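Local coordinates for protein serpin B3 (Homo sapiens, PDB 4ZK3) that probably inhibits proteases, as a member of the serpin family, and is linked to psoriasis through the aggregating Pso p27 complex, at residues A[233-236]-A[241-244]. Numbering follows the deposited sequence.
Sequences EIPY and LSMI
I234 and M243 form a hydrogen-bonded pair of the antiparallel hairpin, a compact example of how backbone and side chains divide the polar work. I234 N gives its hydrogen to M243 O at 2.8 Å, and M243 N returns one to I234 O over 3.0 Å, almost straight at 178°. P235 sits in the non-hydrogen-bonded pair with S242, where the ladder needs no amide hydrogen, and the next rung is Y236 N to L241 O, 2.9 Å.

On the face carrying E233, P235, S242 and I244, the hydroxyl S242 OG donates to E233 OE2 at 2.8 Å, reaching the carboxylate from above its plane. CG anti to the backbone N (chi1 176°) and an extended chain beyond it bring the carboxylate to S242 OG; I244 CD1 packs against E233 CB and CG. The other oxygen, E233 OE1, is bonded to H220 ND1, while S242 OG also bonds N376 ND2, so the carboxylate and the hydroxyl each have two hydrogen-bonding partners.

Just past the strand end, the ring of Y236 has L241 O near its plane at one edge. Its OH meets carbon, M243 CE at 3.6 Å, where the bend at chi3 (-75°) turns the methionine methyl toward it; this buried hydroxyl has no hydrogen-bonding partner in the model.

The hairpin of strands 229-235 and 241-248 belongs to serpin beta-sheet B, between strands 206-224 and 369-375. W186 lies nearly parallel to the Y236 ring, and F182 meets it edge-to-face. On their shared face, I234 packs on L282 and L284 of strand 276-294, M243 on F371 and I373 of strand 369-375.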
ATOM      1  N   GLU A 233      13.190  -1.148  14.124  1.00 24.58           N
ATOM      2  CA  GLU A 233      13.057   0.005  13.231  1.00 26.32           C
ATOM      3  C   GLU A 233      14.383   0.224  12.520  1.00 25.90           C
ATOM      4  O   GLU A 233      15.415   0.360  13.141  1.00 27.36           O
ATOM      5  CB  GLU A 233      12.630   1.294  13.977  1.00 29.47           C
ATOM      6  CG  GLU A 233      12.569   2.525  13.100  1.00 27.28           C
ATOM      7  CD  GLU A 233      12.821   3.822  13.799  1.00 30.39           C
ATOM      8  OE1 GLU A 233      13.601   3.860  14.775  1.00 30.02           O
ATOM      9  OE2 GLU A 233      12.285   4.830  13.302  1.00 26.43           O
ATOM     10  N   ILE A 234      14.317   0.286  11.198  1.00 23.85           N
ATOM     11  CA  ILE A 234      15.480   0.510  10.363  1.00 25.10           C
ATOM     12  C   ILE A 234      15.225   1.840   9.662  1.00 25.78           C
ATOM     13  O   ILE A 234      14.468   1.876   8.710  1.00 22.75           O
ATOM     14  CB  ILE A 234      15.696  -0.608   9.315  1.00 24.78           C
ATOM     15  CG1 ILE A 234      15.588  -1.990   9.943  1.00 26.47           C
ATOM     16  CG2 ILE A 234      17.049  -0.443   8.648  1.00 24.50           C
ATOM     17  CD1 ILE A 234      15.652  -3.187   9.012  1.00 26.73           C
ATOM     18  N   PRO A 235      15.850   2.947  10.141  1.00 28.85           N
ATOM     19  CA  PRO A 235      15.503   4.228   9.515  1.00 25.12           C
ATOM     20  C   PRO A 235      16.072   4.423   8.115  1.00 25.87           C
ATOM     21  O   PRO A 235      17.176   3.967   7.809  1.00 25.91           O
ATOM     22  CB  PRO A 235      16.130   5.258  10.445  1.00 26.32           C
ATOM     23  CG  PRO A 235      16.326   4.557  11.759  1.00 29.14           C
ATOM     24  CD  PRO A 235      16.644   3.133  11.382  1.00 26.81           C
ATOM     25  N   TYR A 236      15.348   5.190   7.308  1.00 23.88           N
ATOM     26  CA  TYR A 236      15.917   5.761   6.114  1.00 23.97           C
ATOM     27  C   TYR A 236      16.676   7.016   6.460  1.00 25.91           C
ATOM     28  O   TYR A 236      16.405   7.683   7.436  1.00 26.45           O
ATOM     29  CB  TYR A 236      14.837   5.974   5.045  1.00 22.33           C
ATOM     30  CG  TYR A 236      14.274   4.632   4.588  1.00 20.80           C
ATOM     31  CD1 TYR A 236      14.988   3.837   3.674  1.00 23.18           C
ATOM     32  CD2 TYR A 236      13.067   4.173   5.052  1.00 21.41           C
ATOM     33  CE1 TYR A 236      14.524   2.595   3.274  1.00 23.81           C
ATOM     34  CE2 TYR A 236      12.562   2.927   4.670  1.00 21.34           C
ATOM     35  CZ  TYR A 236      13.305   2.138   3.780  1.00 21.31           C
ATOM     36  OH  TYR A 236      12.858   0.919   3.393  1.00 22.28           O
ATOM     37  N   LEU A 241      11.290   8.624   7.139  1.00 23.08           N
ATOM     38  CA  LEU A 241      10.670   7.349   6.926  1.00 23.45           C
ATOM     39  C   LEU A 241      11.498   6.229   7.556  1.00 23.15           C
ATOM     40  O   LEU A 241      12.698   6.365   7.764  1.00 24.65           O
ATOM     41  CB  LEU A 241      10.513   7.117   5.434  1.00 23.61           C
ATOM     42  CG  LEU A 241       9.470   8.004   4.745  1.00 22.86           C
ATOM     43  CD1 LEU A 241      10.152   9.004   3.849  1.00 23.37           C
ATOM     44  CD2 LEU A 241       8.503   7.154   3.918  1.00 21.91           C
ATOM     45  N   SER A 242      10.824   5.146   7.915  1.00 21.11           N
ATOM     46  CA  SER A 242      11.509   3.957   8.425  1.00 21.14           C
ATOM     47  C   SER A 242      10.858   2.689   7.894  1.00 18.38           C
ATOM     48  O   SER A 242       9.705   2.676   7.527  1.00 19.35           O
ATOM     49  CB  SER A 242      11.398   3.901   9.926  1.00 22.97           C
ATOM     50  OG  SER A 242      12.160   4.863  10.549  1.00 21.94           O
ATOM     51  N   MET A 243      11.600   1.597   7.934  1.00 19.27           N
ATOM     52  CA  MET A 243      11.056   0.286   7.635  1.00 19.03           C
ATOM     53  C   MET A 243      11.017  -0.389   8.992  1.00 20.06           C
ATOM     54  O   MET A 243      12.028  -0.423   9.685  1.00 21.13           O
ATOM     55  CB  MET A 243      11.924  -0.541   6.691  1.00 18.51           C
ATOM     56  CG  MET A 243      11.397  -1.979   6.516  1.00 20.51           C
ATOM     57  SD  MET A 243      12.130  -2.999   5.223  1.00 21.19           S
ATOM     58  CE  MET A 243      11.431  -2.351   3.711  1.00 21.31           C
ATOM     59  N   ILE A 244       9.856  -0.879   9.355  1.00 20.24           N
ATOM     60  CA  ILE A 244       9.678  -1.620  10.641  1.00 21.77           C
ATOM     61  C   ILE A 244       9.567  -3.076  10.279  1.00 21.48           C
ATOM     62  O   ILE A 244       8.839  -3.408   9.325  1.00 19.49           O
ATOM     63  CB  ILE A 244       8.364  -1.230  11.315  1.00 22.81           C
ATOM     64  CG1 ILE A 244       8.350   0.252  11.583  1.00 26.61           C
ATOM     65  CG2 ILE A 244       8.103  -2.064  12.586  1.00 24.70           C
ATOM     66  CD1 ILE A 244       9.557   0.767  12.263  1.00 27.32           C
TER